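Local coordinates for protein arylamine n-acetyltransferase NAT (Mycobacterium tuberculosis, PDB 4BGF) that probably transfers an acetyl group from acetyl-CoA to the amino group of arylamines, at residues D50-Q55 against V191-A196; A145-T150 against Y154-R159; W219-R224 against A243-T248. All blocks are in the same frame, centred on the assembly; numbering follows the deposited sequence.

Interaction 1. Residues D50-Q55 against V191-A196; sequences DDLSPQ and VASWYA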
loop_
_atom_site.group_PDB
_atom_site.type_symbol
_atom_site.label_atom_id
_atom_site.label_comp_id
_atom_site.label_asym_id
_atom_site.label_seq_id
_atom_site.Cartn_x
_atom_site.Cartn_y
_atom_site.Cartn_z
ATOM N N ASP A 50 4.536 12.212 -9.094
ATOM C CA ASP A 50 5.968 12.429 -9.087
ATOM C C ASP A 50 6.435 13.372 -7.977
ATOM O O ASP A 50 7.617 13.628 -7.850
ATOM C CB ASP A 50 6.488 12.805 -10.496
ATOM C CG ASP A 50 6.274 14.254 -10.849
ATOM O OD1 ASP A 50 5.175 14.778 -10.571
ATOM O OD2 ASP A 50 7.215 14.858 -11.419
ATOM N N ASP A 51 5.524 13.854 -7.142
ATOM C CA ASP A 51 5.915 14.630 -5.962
ATOM C C ASP A 51 5.718 13.706 -4.753
ATOM O O ASP A 51 4.610 13.305 -4.463
ATOM C CB ASP A 51 5.076 15.936 -5.877
ATOM C CG ASP A 51 5.614 16.958 -4.864
ATOM O OD1 ASP A 51 6.406 16.618 -3.968
ATOM O OD2 ASP A 51 5.214 18.126 -4.969
ATOM N N LEU A 52 6.808 13.318 -4.106
ATOM C CA LEU A 52 6.762 12.409 -2.966
ATOM C C LEU A 52 7.246 13.109 -1.710
ATOM O O LEU A 52 7.753 12.460 -0.788
ATOM C CB LEU A 52 7.603 11.150 -3.225
ATOM C CG LEU A 52 7.286 10.351 -4.505
ATOM C CD1 LEU A 52 8.093 9.061 -4.574
ATOM C CD2 LEU A 52 5.809 10.060 -4.615
ATOM N N SER A 53 7.072 14.434 -1.685
ATOM C CA SER A 53 7.363 15.254 -0.516
ATOM C C SER A 53 6.260 15.177 0.524
ATOM O O SER A 53 5.102 14.939 0.198
ATOM C CB SER A 53 7.556 16.703 -0.926
ATOM O OG SER A 53 6.342 17.327 -1.266
ATOM N N PRO A 54 6.618 15.398 1.796
ATOM C CA PRO A 54 5.640 15.280 2.879
ATOM C C PRO A 54 4.439 16.172 2.691
ATOM O O PRO A 54 3.331 15.823 3.054
ATOM C CB PRO A 54 6.411 15.744 4.105
ATOM C CG PRO A 54 7.811 15.562 3.788
ATOM C CD PRO A 54 7.963 15.717 2.308
ATOM N N GLN A 55 4.666 17.335 2.124
ATOM C CA GLN A 55 3.591 18.259 1.927
ATOM C C GLN A 55 2.622 17.637 0.965
ATOM O O GLN A 55 1.437 17.563 1.227
ATOM C CB GLN A 55 4.133 19.554 1.349
ATOM C CG GLN A 55 3.089 20.579 1.120
ATOM C CD GLN A 55 3.647 21.792 0.450
ATOM O OE1 GLN A 55 4.742 21.767 -0.122
ATOM N NE2 GLN A 55 2.897 22.880 0.517
ATOM N N VAL A 191 11.728 8.488 -9.940
ATOM C CA VAL A 191 11.919 7.913 -11.272
ATOM C C VAL A 191 11.023 6.694 -11.488
ATOM O O VAL A 191 10.441 6.513 -12.560
ATOM C CB VAL A 191 13.404 7.575 -11.495
ATOM C CG1 VAL A 191 13.606 6.712 -12.695
ATOM C CG2 VAL A 191 14.172 8.852 -11.677
ATOM N N ALA A 192 10.921 5.872 -10.452
ATOM C CA ALA A 192 10.094 4.667 -10.476
ATOM C C ALA A 192 8.615 4.998 -10.487
ATOM O O ALA A 192 7.829 4.449 -11.274
ATOM C CB ALA A 192 10.415 3.816 -9.273
ATOM N N SER A 193 8.224 5.892 -9.594
ATOM C CA SER A 193 6.832 6.322 -9.550
ATOM C C SER A 193 6.399 7.034 -10.840
ATOM O O SER A 193 5.248 6.953 -11.215
ATOM C CB SER A 193 6.578 7.231 -8.363
ATOM O OG SER A 193 5.195 7.497 -8.224
ATOM N N TRP A 194 7.310 7.773 -11.467
ATOM C CA TRP A 194 7.018 8.414 -12.736
ATOM C C TRP A 194 6.709 7.368 -13.783
ATOM O O TRP A 194 5.809 7.532 -14.580
ATOM C CB TRP A 194 8.203 9.297 -13.198
ATOM C CG TRP A 194 7.992 9.954 -14.536
ATOM C CD1 TRP A 194 8.520 9.574 -15.744
ATOM C CD2 TRP A 194 7.181 11.107 -14.799
ATOM N NE1 TRP A 194 8.089 10.416 -16.733
ATOM C CE2 TRP A 194 7.267 11.366 -16.190
ATOM C CE3 TRP A 194 6.390 11.946 -13.993
ATOM C CZ2 TRP A 194 6.588 12.422 -16.791
ATOM C CZ3 TRP A 194 5.716 12.981 -14.582
ATOM C CH2 TRP A 194 5.818 13.221 -15.971
ATOM N N TYR A 195 7.491 6.308 -13.805
ATOM C CA TYR A 195 7.237 5.203 -14.716
ATOM C C TYR A 195 5.901 4.538 -14.353
ATOM O O TYR A 195 5.053 4.337 -15.221
ATOM C CB TYR A 195 8.367 4.194 -14.611
ATOM C CG TYR A 195 8.351 3.137 -15.661
ATOM C CD1 TYR A 195 7.637 1.963 -15.483
ATOM C CD2 TYR A 195 9.069 3.305 -16.835
ATOM C CE1 TYR A 195 7.624 0.986 -16.457
ATOM C CE2 TYR A 195 9.077 2.339 -17.820
ATOM C CZ TYR A 195 8.341 1.177 -17.630
ATOM O OH TYR A 195 8.367 0.219 -18.626
ATOM N N ALA A 196 5.706 4.223 -13.065
ATOM C CA ALA A 196 4.463 3.603 -12.584
ATOM C C ALA A 196 3.184 4.371 -12.951
ATOM O O ALA A 196 2.162 3.778 -13.254
ATOM C CB ALA A 196 4.520 3.400 -11.050
#
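D50 and W194 make the main side-chain contact between the loop before helix 54-63 and helix 186-198. The touch is van der Waals packing; no bond joins the two side chains. CB of D50 lies at the edge of the indole, near the ring plane, 3.6 Å from CE3 of W194. The carboxylate follows alongside, with OD2 of D50 4.0 Å from CZ3 of W194. Its plane is turned 54° from that of the ring, so the two flat groups are not stacked. The indole gets there because CG of W194 is anti to its backbone N (chi1 178°). L52 adds a looser touch. Its CD2 is 4.5 Å from OG of S193, and the leucine also packs on F71 of helix 70-83 and on L189 of helix 186-198.

The polar links of S193 and D50 run to residues outside the two segments. The hydroxyl of S193 is buried and hydrogen-bonds with Y69 OH and with the carbonyl of V49, the residue just before D50. This ties the helix to the start of the loop. OD2 of D50 has a long, weak ion pair with K190.

Within the loop, D51 OD1 takes two bonds. OG of S53 donates from 2.8 Å to D51 OD1, and N of S53 from 3.2 Å to the same oxygen. Both come from one face of the carboxylate plane, the hydroxyl on the syn side and the amide on the anti side.

The loop that packs on helix 186-198 through D50 and L52 thus ends in an Asx turn, closed by D51 and leading into S53, the N-cap of helix 54-63.

Interaction 2. Residues A145-T150 against Y154-R159; sequences AVQPTT and YRLEDR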
loop_
_atom_site.group_PDB
_atom_site.type_symbol
_atom_site.label_atom_id
_atom_site.label_comp_id
_atom_site.label_asym_id
_atom_site.label_seq_id
_atom_site.Cartn_x
_atom_site.Cartn_y
_atom_site.Cartn_z
ATOM N N ALA A 145 11.996 -17.850 9.389
ATOM C CA ALA A 145 11.103 -17.860 10.531
ATOM C C ALA A 145 9.713 -17.487 10.093
ATOM O O ALA A 145 9.532 -16.497 9.408
ATOM C CB ALA A 145 11.592 -16.903 11.572
ATOM N N VAL A 146 8.736 -18.310 10.431
ATOM C CA VAL A 146 7.369 -18.028 10.044
ATOM C C VAL A 146 6.892 -16.958 10.986
ATOM O O VAL A 146 7.101 -17.057 12.187
ATOM C CB VAL A 146 6.498 -19.262 10.148
ATOM C CG1 VAL A 146 5.051 -18.896 9.967
ATOM C CG2 VAL A 146 6.926 -20.286 9.107
ATOM N N GLN A 147 6.281 -15.913 10.445
ATOM C CA GLN A 147 5.957 -14.732 11.240
ATOM C C GLN A 147 4.461 -14.434 11.274
ATOM O O GLN A 147 3.861 -14.081 10.257
ATOM C CB GLN A 147 6.759 -13.521 10.741
ATOM C CG GLN A 147 8.170 -13.506 11.278
ATOM C CD GLN A 147 9.051 -12.447 10.666
ATOM O OE1 GLN A 147 9.124 -11.333 11.160
ATOM N NE2 GLN A 147 9.759 -12.804 9.611
ATOM N N PRO A 148 3.856 -14.583 12.458
ATOM C CA PRO A 148 2.453 -14.237 12.684
ATOM C C PRO A 148 2.165 -12.760 12.451
ATOM O O PRO A 148 3.007 -11.906 12.726
ATOM C CB PRO A 148 2.243 -14.582 14.163
ATOM C CG PRO A 148 3.269 -15.570 14.469
ATOM C CD PRO A 148 4.457 -15.210 13.648
ATOM N N THR A 149 0.976 -12.473 11.943
ATOM C CA THR A 149 0.519 -11.114 11.726
ATOM C C THR A 149 -0.891 -11.083 12.290
ATOM O O THR A 149 -1.416 -12.103 12.706
ATOM C CB THR A 149 0.493 -10.740 10.227
ATOM O OG1 THR A 149 -0.402 -11.591 9.528
ATOM C CG2 THR A 149 1.873 -10.884 9.599
ATOM N N THR A 150 -1.515 -9.918 12.309
ATOM C CA THR A 150 -2.924 -9.841 12.647
ATOM C C THR A 150 -3.815 -10.555 11.652
ATOM O O THR A 150 -4.942 -10.893 11.982
ATOM C CB THR A 150 -3.385 -8.410 12.667
ATOM O OG1 THR A 150 -3.030 -7.782 11.435
ATOM C CG2 THR A 150 -2.693 -7.688 13.740
ATOM N N TYR A 154 3.321 -14.293 7.570
ATOM C CA TYR A 154 4.249 -13.955 6.508
ATOM C C TYR A 154 5.618 -14.523 6.808
ATOM O O TYR A 154 5.906 -14.959 7.923
ATOM C CB TYR A 154 4.338 -12.430 6.324
ATOM C CG TYR A 154 3.179 -11.840 5.543
ATOM C CD1 TYR A 154 1.882 -12.020 5.972
ATOM C CD2 TYR A 154 3.385 -11.105 4.385
ATOM C CE1 TYR A 154 0.831 -11.497 5.289
ATOM C CE2 TYR A 154 2.332 -10.580 3.688
ATOM C CZ TYR A 154 1.060 -10.779 4.147
ATOM O OH TYR A 154 -0.009 -10.273 3.483
ATOM N N ARG A 155 6.439 -14.522 5.780
ATOM C CA ARG A 155 7.764 -15.071 5.864
ATOM C C ARG A 155 8.683 -14.382 4.837
ATOM O O ARG A 155 8.227 -13.991 3.764
ATOM C CB ARG A 155 7.672 -16.573 5.611
ATOM C CG ARG A 155 8.972 -17.282 5.487
ATOM C CD ARG A 155 8.783 -18.772 5.346
ATOM N NE ARG A 155 8.465 -19.174 3.977
ATOM C CZ ARG A 155 8.341 -20.434 3.561
ATOM N NH1 ARG A 155 8.493 -21.443 4.393
ATOM N NH2 ARG A 155 8.064 -20.686 2.304
ATOM N N LEU A 156 9.961 -14.218 5.199
ATOM C CA LEU A 156 11.021 -13.753 4.296
ATOM C C LEU A 156 11.942 -14.920 4.004
ATOM O O LEU A 156 12.216 -15.716 4.892
ATOM C CB LEU A 156 11.849 -12.660 4.954
ATOM C CG LEU A 156 11.213 -11.275 5.047
ATOM C CD1 LEU A 156 11.522 -10.610 6.364
ATOM C CD2 LEU A 156 11.665 -10.415 3.927
ATOM N N GLU A 157 12.424 -15.022 2.775
ATOM C CA GLU A 157 13.333 -16.097 2.402
ATOM C C GLU A 157 14.483 -15.461 1.665
ATOM O O GLU A 157 14.358 -14.371 1.131
ATOM C CB GLU A 157 12.630 -17.172 1.564
ATOM C CG GLU A 157 11.506 -17.950 2.332
ATOM C CD GLU A 157 11.994 -19.067 3.258
ATOM O OE1 GLU A 157 13.031 -18.883 3.915
ATOM O OE2 GLU A 157 11.320 -20.123 3.360
ATOM N N ASP A 158 15.640 -16.100 1.715
ATOM C CA ASP A 158 16.824 -15.589 1.040
ATOM C C ASP A 158 16.711 -15.876 -0.444
ATOM O O ASP A 158 16.089 -16.856 -0.857
ATOM C CB ASP A 158 18.093 -16.256 1.590
ATOM C CG ASP A 158 19.014 -15.289 2.323
ATOM O OD1 ASP A 158 18.575 -14.220 2.769
ATOM O OD2 ASP A 158 20.205 -15.625 2.474
ATOM N N ARG A 159 17.316 -14.990 -1.223
ATOM C CA ARG A 159 17.499 -15.145 -2.659
ATOM C C ARG A 159 18.917 -14.606 -2.943
ATOM O O ARG A 159 19.549 -14.054 -2.039
ATOM C CB ARG A 159 16.423 -14.356 -3.410
#
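Q147 and Y154 pair through both of their backbone polar groups. N of Q147 donates to O of Y154 at 2.7 Å. The return bond, from N of Y154 to O of Q147, is also 2.7 Å. All four backbone atoms are therefore satisfied within the pair.

The Y154 side chain has one apolar and one polar contact to note. CG2 of T149 approaches the ring obliquely, 3.8 Å from CD1 of Y154. The threonine's chi1 of 61° sets this methyl anti to its carbonyl carbon and turns it to the ring. OH of Y154 hydrogen-bonds with the carbonyl of Q133.

R155 has its CG 4.0 Å from O of A145, a simple packing contact. Its guanidinium bonds through NH2 to Q166 and makes a cation-pi contact with W173. OE2 of E157 sits over one guanidinium face, 3.1 Å from NE of R155. That is a charge interaction, since no N-H points at the oxygen.

Beyond Y154, the backbones of R155 and E157 bond to Q166 and V164 of strand 162-168, and that of L156 to G144. The pair is a single antiparallel bridge of the hydrogen-bonded type, set against an edge strand, 154-159, of the larger antiparallel sheet.

Interaction 3. Residues W219-R224 against A243-T248; sequences WNLSGR and AAVVDT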
loop_
_atom_site.group_PDB
_atom_site.type_symbol
_atom_site.label_atom_id
_atom_site.label_comp_id
_atom_site.label_asym_id
_atom_site.label_seq_id
_atom_site.Cartn_x
_atom_site.Cartn_y
_atom_site.Cartn_z
ATOM N N TRP A 219 -10.292 -6.234 1.393
ATOM C CA TRP A 219 -11.078 -5.779 0.223
ATOM C C TRP A 219 -10.255 -5.342 -0.984
ATOM O O TRP A 219 -9.353 -4.524 -0.865
ATOM C CB TRP A 219 -11.966 -4.608 0.595
ATOM C CG TRP A 219 -12.978 -4.940 1.622
ATOM C CD1 TRP A 219 -12.758 -5.176 2.938
ATOM C CD2 TRP A 219 -14.381 -5.038 1.424
ATOM N NE1 TRP A 219 -13.931 -5.413 3.574
ATOM C CE2 TRP A 219 -14.950 -5.345 2.663
ATOM C CE3 TRP A 219 -15.210 -4.900 0.311
ATOM C CZ2 TRP A 219 -16.307 -5.514 2.827
ATOM C CZ3 TRP A 219 -16.534 -5.071 0.462
ATOM C CH2 TRP A 219 -17.087 -5.376 1.709
ATOM N N ASN A 220 -10.591 -5.903 -2.144
ATOM C CA ASN A 220 -9.912 -5.629 -3.414
ATOM C C ASN A 220 -10.911 -5.277 -4.485
ATOM O O ASN A 220 -11.933 -5.925 -4.584
ATOM C CB ASN A 220 -9.148 -6.869 -3.863
ATOM C CG ASN A 220 -8.318 -7.486 -2.739
ATOM O OD1 ASN A 220 -8.827 -7.742 -1.641
ATOM N ND2 ASN A 220 -7.024 -7.715 -3.004
ATOM N N LEU A 221 -10.638 -4.240 -5.264
ATOM C CA LEU A 221 -11.414 -3.928 -6.459
ATOM C C LEU A 221 -10.456 -3.855 -7.639
ATOM O O LEU A 221 -9.420 -3.217 -7.562
ATOM C CB LEU A 221 -12.169 -2.615 -6.306
ATOM C CG LEU A 221 -13.041 -2.172 -7.492
ATOM C CD1 LEU A 221 -14.334 -2.906 -7.539
ATOM C CD2 LEU A 221 -13.322 -0.675 -7.462
ATOM N N SER A 222 -10.802 -4.545 -8.719
ATOM C CA SER A 222 -10.007 -4.551 -9.940
ATOM C C SER A 222 -10.930 -4.316 -11.121
ATOM O O SER A 222 -11.596 -5.232 -11.596
ATOM C CB SER A 222 -9.275 -5.876 -10.092
ATOM O OG SER A 222 -8.303 -5.775 -11.098
ATOM N N GLY A 223 -10.996 -3.070 -11.550
ATOM C CA GLY A 223 -11.983 -2.644 -12.509
ATOM C C GLY A 223 -13.349 -2.643 -11.860
ATOM O O GLY A 223 -13.547 -1.955 -10.880
ATOM N N ARG A 224 -14.298 -3.404 -12.410
ATOM C CA ARG A 224 -15.652 -3.477 -11.851
ATOM C C ARG A 224 -15.874 -4.713 -10.954
ATOM O O ARG A 224 -16.982 -5.000 -10.507
ATOM C CB ARG A 224 -16.662 -3.463 -13.008
ATOM C CG ARG A 224 -16.931 -4.794 -13.665
ATOM C CD ARG A 224 -18.069 -4.618 -14.603
ATOM N NE ARG A 224 -18.266 -5.806 -15.467
ATOM C CZ ARG A 224 -19.389 -6.138 -16.111
ATOM N NH1 ARG A 224 -20.457 -5.339 -15.992
ATOM N NH2 ARG A 224 -19.397 -7.277 -16.834
ATOM N N ALA A 243 -21.685 3.977 -12.266
ATOM C CA ALA A 243 -22.229 4.453 -11.000
ATOM C C ALA A 243 -22.051 3.477 -9.817
ATOM O O ALA A 243 -21.877 3.909 -8.691
ATOM C CB ALA A 243 -23.685 4.795 -11.165
ATOM N N ALA A 244 -22.076 2.173 -10.065
ATOM C CA ALA A 244 -21.826 1.198 -9.002
ATOM C C ALA A 244 -20.379 1.238 -8.551
ATOM O O ALA A 244 -20.101 1.101 -7.380
ATOM C CB ALA A 244 -22.160 -0.187 -9.470
ATOM N N VAL A 245 -19.453 1.382 -9.487
ATOM C CA VAL A 245 -18.048 1.400 -9.119
ATOM C C VAL A 245 -17.701 2.664 -8.334
ATOM O O VAL A 245 -17.006 2.574 -7.323
ATOM C CB VAL A 245 -17.116 1.272 -10.316
ATOM C CG1 VAL A 245 -15.693 1.105 -9.830
ATOM C CG2 VAL A 245 -17.487 0.079 -11.130
ATOM N N VAL A 246 -18.209 3.815 -8.773
ATOM C CA VAL A 246 -18.000 5.088 -8.073
ATOM C C VAL A 246 -18.650 5.107 -6.675
ATOM O O VAL A 246 -18.109 5.707 -5.745
ATOM C CB VAL A 246 -18.514 6.292 -8.913
ATOM C CG1 VAL A 246 -18.419 7.601 -8.141
ATOM C CG2 VAL A 246 -17.758 6.395 -10.210
ATOM N N ASP A 247 -19.795 4.458 -6.524
ATOM C CA ASP A 247 -20.387 4.300 -5.190
ATOM C C ASP A 247 -19.555 3.405 -4.284
ATOM O O ASP A 247 -19.425 3.687 -3.105
ATOM C CB ASP A 247 -21.826 3.779 -5.260
ATOM C CG ASP A 247 -22.786 4.804 -5.837
ATOM O OD1 ASP A 247 -22.686 5.999 -5.480
ATOM O OD2 ASP A 247 -23.629 4.420 -6.669
ATOM N N THR A 248 -18.975 2.354 -4.847
ATOM C CA THR A 248 -18.114 1.422 -4.117
ATOM C C THR A 248 -16.842 2.078 -3.583
ATOM O O THR A 248 -16.453 1.832 -2.448
ATOM C CB THR A 248 -17.750 0.219 -5.027
ATOM O OG1 THR A 248 -18.943 -0.499 -5.342
ATOM C CG2 THR A 248 -16.733 -0.722 -4.393
#
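V245 of helix 242-251 packs against L221 and the turn after it in a helix-on-sheet arrangement. Strand 217-222 belongs to an antiparallel sheet of five strands. The chain leaves it, runs through the hairpin of strands 225-230 and 233-238, and returns as the helix that contacts it here.

The contact between the two segments is apolar. CD2 of L221 meets CG1 of V245 at 3.8 Å, and the two side chains cross at a slant. L221 points its CB toward the helix, with CG anti to the backbone N (chi1 -179°). Both residues are buried. Each has further apolar neighbours: L221 touches F253 and L226, and V245 touches L208. The two methyl groups of V245 divide the work. CG1 meets L221 and also lies 3.9 Å from O of G223. CG2 of V245 faces R224, 4.1 Å from both CA and CB of that residue.

The backbone at G223 has a positive phi of 70°. This carries the chain round the turn from the strand end to R224. The R224 side chain touches V245 only near its root. Its end leads away, extended from CG to NE, and NH1 makes a weak hydrogen bond with the carbonyl of L239. The backbones of these two residues are also bonded.

Other polar bonds secure the helix. D241, just before it, accepts from N of A244 through OD1. The carbonyl of A244 takes two donors from T248, which reach it from opposite faces of its plane. N of T248 gives the usual helical bond, 3.0 Å from O of A244. OG1 of T248 adds a second, at 2.8 Å from O of A244.

Overall arrangement
From the N terminus, the chain first reaches 50-55, at the start of helix 54-63. Interaction 1 closes its long loop only at 191-196, in helix 186-198. The larger antiparallel sheet is built in between. Interaction 2 falls within this loop, and there 145-150 joins 154-159 across a short turn at the edge of that sheet. The nearest atoms of interactions 1 and 2 are about 19 Å apart. Interaction 3 follows in series. Its loop, from 219-224 to 243-248, holds a hairpin of the smaller sheet and ties that sheet to helix 242-251. Its nearest atoms lie about 10 Å from interaction 2 and about 14 Å from interaction 1. None of the three crosses another.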